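PDB 5B7H: LysR family transcriptional regulator from Vibrio vulnificus, which probably acts as a DNA-binding transcription factor of the LysR family, represented here by its regulatory domain, the LysR substrate-binding part of OxyR2. Local coordinates for residues G16-G21 / S202-T207; T55-A60 / D67-A72. The protein carries 1 engineered substitution. All coordinates share one frame; numbering follows the deposited sequence.

Interaction 1 of 2, residues G16-G21 / S202-T207. With SO4 (sulfate ion), chain D.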
loop_
_atom_site.group_PDB
_atom_site.type_symbol
_atom_site.label_atom_id
_atom_site.label_comp_id
_atom_site.label_asym_id
_atom_site.label_seq_id
_atom_site.Cartn_x
_atom_site.Cartn_y
_atom_site.Cartn_z
ATOM N N GLY A 16 6.866 -21.205 -16.521
ATOM C CA GLY A 16 6.863 -21.770 -15.194
ATOM C C GLY A 16 6.652 -20.696 -14.148
ATOM O O GLY A 16 6.095 -19.635 -14.422
ATOM N N GLN A 17 7.157 -20.922 -12.955
ATOM C CA GLN A 17 6.837 -20.065 -11.825
ATOM C C GLN A 17 8.081 -19.314 -11.373
ATOM O O GLN A 17 9.187 -19.857 -11.384
ATOM C CB GLN A 17 6.312 -20.935 -10.729
ATOM C CG GLN A 17 5.918 -20.254 -9.487
ATOM C CD GLN A 17 5.405 -21.269 -8.503
ATOM O OE1 GLN A 17 4.233 -21.665 -8.563
ATOM N NE2 GLN A 17 6.279 -21.712 -7.591
ATOM N N LEU A 18 7.893 -18.047 -10.991
ATOM C CA LEU A 18 8.958 -17.232 -10.432
ATOM C C LEU A 18 8.418 -16.573 -9.170
ATOM O O LEU A 18 7.300 -16.049 -9.211
ATOM C CB LEU A 18 9.336 -16.177 -11.467
ATOM C CG LEU A 18 10.665 -15.486 -11.417
ATOM C CD1 LEU A 18 11.730 -16.564 -11.555
ATOM C CD2 LEU A 18 10.712 -14.507 -12.582
ATOM N N LYS A 19 9.185 -16.619 -8.069
ATOM C CA LYS A 19 8.889 -15.890 -6.842
ATOM C C LYS A 19 9.660 -14.577 -6.836
ATOM O O LYS A 19 10.886 -14.566 -6.752
ATOM C CB LYS A 19 9.164 -16.720 -5.572
ATOM C CG LYS A 19 8.291 -17.992 -5.526
ATOM C CD LYS A 19 8.738 -18.950 -4.454
ATOM C CE LYS A 19 7.608 -19.813 -3.944
ATOM N NZ LYS A 19 8.126 -20.699 -2.866
ATOM N N LEU A 20 8.940 -13.477 -6.853
ATOM C CA LEU A 20 9.561 -12.160 -6.998
ATOM C C LEU A 20 9.179 -11.301 -5.803
ATOM O O LEU A 20 7.999 -11.203 -5.466
ATOM C CB LEU A 20 9.102 -11.486 -8.324
ATOM C CG LEU A 20 9.712 -10.112 -8.600
ATOM C CD1 LEU A 20 9.835 -9.951 -10.163
ATOM C CD2 LEU A 20 8.868 -8.991 -8.021
ATOM N N GLY A 21 10.167 -10.657 -5.189
ATOM C CA GLY A 21 9.953 -9.763 -4.070
ATOM C C GLY A 21 10.122 -8.324 -4.531
ATOM O O GLY A 21 10.941 -8.029 -5.398
ATOM N N SER A 202 22.157 -18.889 -8.854
ATOM C CA SER A 202 20.894 -19.265 -9.467
ATOM C C SER A 202 21.118 -19.870 -10.849
ATOM O O SER A 202 22.007 -19.464 -11.592
ATOM C CB SER A 202 20.076 -18.008 -9.652
ATOM O OG SER A 202 18.878 -18.307 -10.359
ATOM N N SER A 203 20.271 -20.833 -11.197
ATOM C CA SER A 203 20.277 -21.379 -12.546
ATOM C C SER A 203 19.273 -20.684 -13.453
ATOM O O SER A 203 18.971 -21.204 -14.533
ATOM C CB SER A 203 19.950 -22.871 -12.508
ATOM O OG SER A 203 18.625 -23.040 -12.054
ATOM N N ARG A 204 18.729 -19.539 -13.038
ATOM C CA ARG A 204 17.682 -18.858 -13.792
ATOM C C ARG A 204 18.119 -17.493 -14.323
ATOM O O ARG A 204 17.281 -16.649 -14.608
ATOM C CB ARG A 204 16.417 -18.775 -12.958
ATOM C CG ARG A 204 16.139 -20.139 -12.341
ATOM C CD ARG A 204 14.741 -20.219 -11.824
ATOM N NE ARG A 204 13.773 -20.010 -12.892
ATOM C CZ ARG A 204 12.456 -19.960 -12.696
ATOM N NH1 ARG A 204 11.971 -20.115 -11.468
ATOM N NH2 ARG A 204 11.627 -19.762 -13.719
ATOM N N SER A 205 19.416 -17.284 -14.535
ATOM C CA SER A 205 19.871 -15.947 -14.900
ATOM C C SER A 205 19.408 -15.546 -16.296
ATOM O O SER A 205 19.212 -14.354 -16.549
ATOM C CB SER A 205 21.386 -15.860 -14.829
ATOM O OG SER A 205 21.905 -16.891 -15.628
ATOM N N LYS A 206 19.205 -16.509 -17.200
ATOM C CA LYS A 206 18.603 -16.169 -18.490
ATOM C C LYS A 206 17.203 -15.580 -18.308
ATOM O O LYS A 206 16.833 -14.609 -18.993
ATOM C CB LYS A 206 18.602 -17.419 -19.389
ATOM C CG LYS A 206 17.981 -17.239 -20.756
ATOM C CD LYS A 206 18.614 -18.183 -21.800
ATOM C CE LYS A 206 17.544 -18.785 -22.747
ATOM N NZ LYS A 206 16.552 -17.804 -23.305
ATOM N N THR A 207 16.401 -16.175 -17.412
ATOM C CA THR A 207 15.093 -15.623 -17.087
ATOM C C THR A 207 15.223 -14.218 -16.499
ATOM O O THR A 207 14.478 -13.315 -16.874
ATOM C CB THR A 207 14.388 -16.544 -16.082
ATOM O OG1 THR A 207 14.369 -17.869 -16.621
ATOM C CG2 THR A 207 12.996 -16.103 -15.817
HETATM S S SO4 D . 17.969 -21.983 -7.913
HETATM O O1 SO4 D . 18.646 -22.056 -9.211
HETATM O O2 SO4 D . 18.859 -21.365 -6.913
HETATM O O3 SO4 D . 17.524 -23.310 -7.505
HETATM O O4 SO4 D . 16.751 -21.204 -8.108
#
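The N-terminal end of the last helix, 205-217, is fastened to strand 16-22 where R204, at the N-cap position, reaches the backbone of Q17. Its NH1 donates to Q17 O at 2.8 Å in a nearly straight bond (168° at the hydrogen). The oxygen lies in the guanidinium plane, and the donor lies in the carbonyl plane, so the two flat groups meet edge-on; a second, weak bond from NH2 to the same oxygen may add a little to holding the group in this orientation. Arginine suits the place because it can cross from the helix end and still present two N-H groups. The bend at chi3 (60°) breaks an otherwise extended chain and turns the guanidinium to the strand.

L18 CD1 lies over one face of that group, off toward its rim, 3.6 Å from R204 NH1, while the other methyl of L18, CD2, faces CG2 of T207 at 4.3 Å. Strand 16-22 is the central member of the three parallel strands 45-51, 16-22 and 68-73, and L18 also packs on F208 and L211 of the same helix. Threonine serves both needs at 207: CG2 joins the apolar patch, and OG1 bonds to S13 O.

Ahead of the helix, S202 forms an ST turn, its OG accepting from R204 N at 3.0 Å. A sulfate, probably from the crystallisation liquor, sits beside this turn: its O1 is bonded by S203 N (2.8 Å) and by S203 OG (3.0 Å), with R199 a further donor to the ion.

Interaction 2 of 2, residues T55-A60 / D67-A72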
loop_
_atom_site.group_PDB
_atom_site.type_symbol
_atom_site.label_atom_id
_atom_site.label_comp_id
_atom_site.label_asym_id
_atom_site.label_seq_id
_atom_site.Cartn_x
_atom_site.Cartn_y
_atom_site.Cartn_z
ATOM N N THR A 55 15.518 -5.141 3.797
ATOM C CA THR A 55 16.286 -6.115 4.543
ATOM C C THR A 55 15.588 -7.467 4.582
ATOM O O THR A 55 16.243 -8.514 4.485
ATOM C CB THR A 55 16.567 -5.575 5.951
ATOM O OG1 THR A 55 17.290 -4.333 5.834
ATOM C CG2 THR A 55 17.375 -6.576 6.793
ATOM N N ASN A 56 14.260 -7.476 4.777
ATOM C CA ASN A 56 13.532 -8.739 4.821
ATOM C C ASN A 56 13.570 -9.449 3.469
ATOM O O ASN A 56 13.656 -10.692 3.390
ATOM C CB ASN A 56 12.084 -8.494 5.273
ATOM C CG ASN A 56 11.989 -8.179 6.771
ATOM O OD1 ASN A 56 12.906 -8.486 7.531
ATOM N ND2 ASN A 56 10.886 -7.539 7.189
ATOM N N LEU A 57 13.485 -8.670 2.383
ATOM C CA LEU A 57 13.537 -9.301 1.065
ATOM C C LEU A 57 14.901 -9.919 0.818
ATOM O O LEU A 57 14.992 -11.004 0.224
ATOM C CB LEU A 57 13.246 -8.282 -0.040
ATOM C CG LEU A 57 11.808 -7.742 -0.104
ATOM C CD1 LEU A 57 11.714 -6.641 -1.172
ATOM C CD2 LEU A 57 10.852 -8.902 -0.398
ATOM N N LEU A 58 15.965 -9.222 1.223
ATOM C CA LEU A 58 17.310 -9.776 1.017
ATOM C C LEU A 58 17.499 -11.086 1.803
ATOM O O LEU A 58 18.112 -12.047 1.303
ATOM C CB LEU A 58 18.377 -8.716 1.375
ATOM C CG LEU A 58 18.528 -7.655 0.253
ATOM C CD1 LEU A 58 19.289 -6.453 0.843
ATOM C CD2 LEU A 58 19.252 -8.243 -0.984
ATOM N N THR A 59 16.996 -11.151 3.043
ATOM C CA THR A 59 17.081 -12.408 3.792
ATOM C C THR A 59 16.329 -13.531 3.074
ATOM O O THR A 59 16.861 -14.639 2.901
ATOM C CB THR A 59 16.479 -12.163 5.159
ATOM O OG1 THR A 59 17.225 -11.114 5.810
ATOM C CG2 THR A 59 16.494 -13.454 5.992
ATOM N N ALA A 60 15.120 -13.232 2.572
ATOM C CA ALA A 60 14.379 -14.253 1.850
ATOM C C ALA A 60 15.105 -14.678 0.579
ATOM O O ALA A 60 15.142 -15.878 0.250
ATOM C CB ALA A 60 13.004 -13.691 1.484
ATOM N N ASP A 67 13.140 -15.903 -5.733
ATOM C CA ASP A 67 14.086 -16.040 -6.848
ATOM C C ASP A 67 14.751 -14.726 -7.221
ATOM O O ASP A 67 15.899 -14.729 -7.622
ATOM C CB ASP A 67 13.359 -16.521 -8.118
ATOM C CG ASP A 67 12.828 -17.919 -7.987
ATOM O OD1 ASP A 67 13.668 -18.826 -7.775
ATOM O OD2 ASP A 67 11.599 -18.150 -8.083
ATOM N N VAL A 68 14.044 -13.603 -7.159
ATOM C CA VAL A 68 14.574 -12.344 -7.653
ATOM C C VAL A 68 13.815 -11.229 -6.960
ATOM O O VAL A 68 12.655 -11.402 -6.552
ATOM C CB VAL A 68 14.438 -12.269 -9.200
ATOM C CG1 VAL A 68 12.940 -12.331 -9.629
ATOM C CG2 VAL A 68 15.127 -11.071 -9.822
ATOM N N LEU A 69 14.464 -10.089 -6.813
ATOM C CA LEU A 69 13.885 -8.906 -6.187
ATOM C C LEU A 69 13.926 -7.759 -7.168
ATOM O O LEU A 69 14.842 -7.659 -7.991
ATOM C CB LEU A 69 14.690 -8.451 -4.946
ATOM C CG LEU A 69 15.064 -9.569 -3.942
ATOM C CD1 LEU A 69 15.951 -8.972 -2.818
ATOM C CD2 LEU A 69 13.770 -10.218 -3.403
ATOM N N ILE A 70 12.955 -6.864 -7.041
ATOM C CA ILE A 70 13.003 -5.536 -7.640
ATOM C C ILE A 70 13.145 -4.575 -6.474
ATOM O O ILE A 70 12.239 -4.477 -5.612
ATOM C CB ILE A 70 11.782 -5.239 -8.528
ATOM C CG1 ILE A 70 11.726 -6.219 -9.715
ATOM C CG2 ILE A 70 11.849 -3.778 -8.961
ATOM C CD1 ILE A 70 10.420 -6.062 -10.648
ATOM N N LEU A 71 14.287 -3.897 -6.432
ATOM C CA LEU A 71 14.641 -3.005 -5.339
ATOM C C LEU A 71 14.930 -1.622 -5.887
ATOM O O LEU A 71 15.204 -1.435 -7.072
ATOM C CB LEU A 71 15.932 -3.499 -4.629
ATOM C CG LEU A 71 15.919 -4.873 -3.927
ATOM C CD1 LEU A 71 17.193 -5.107 -3.164
ATOM C CD2 LEU A 71 14.739 -4.939 -2.969
ATOM N N ALA A 72 14.872 -0.642 -4.985
ATOM C CA ALA A 72 15.538 0.643 -5.218
ATOM C C ALA A 72 17.003 0.547 -4.781
ATOM O O ALA A 72 17.312 0.019 -3.705
ATOM C CB ALA A 72 14.805 1.763 -4.469
#
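L57 and L58 of helix 54-62 pack against L69 and L71 of strand 68-73, and the contact is almost entirely one of apolar side chains. From L57, CB lies 3.9 Å from L69 CD2, and farther along the same side chain CD1 meets CD2 of L71 at 3.9 Å, the two leucines lying alongside with their ends pointing opposite ways. L58 starts off to one side, but its tip swings in: CD2 approaches L69 CD1 to 3.8 Å, this pair lying roughly perpendicular, and reaches L71 CD1 at 4.3 Å. L69 is thus shared between successive helix residues. With CG set beside the backbone N (chi1 -47°), both its methyls point at the helix, and CD1 even comes 3.8 Å from the carbonyl oxygen of L57.

The backbones are joined by no hydrogen bond across the contact. Helix and strand run nearly antiparallel, at 162°, with axes 9.1 Å apart, as in a beta-alpha-beta crossover, here linking parallel strands 45-51 and 68-73, between which strand 16-22 lies. Alternation along the strand places L69 and L71 on this face, whereas I70 points away and packs on L30, L31 and L34 of helix 27-41, which covers the opposite face.

Polar groups stay on the far side of the helix, where exposed N56 donates from ND2 to D52. With all four leucines buried and no directional bond between the segments, the attachment depends on exclusion of water and on the fit of branched methyls.

Both contacts belong to one lobe of the regulatory domain and share its mixed sheet, in which strands 16-22 and 68-73 are parallel neighbours; the centres of the two contacts lie about 13 Å apart. Along the chain, strand 16-22 comes first, then both segments of interaction 2, and finally 202-207, so interaction 1 joins the chain's first strand to its last helix while interaction 2 is local. The two meet directly: K19 O lies 2.8 Å from D67 N and G21 O 2.8 Å from I70 N, probable hydrogen bonds between the strands. The paired strands thus bring the long-range contact and the local one into one continuous sheet, in a domain of the periplasmic-binding-protein type.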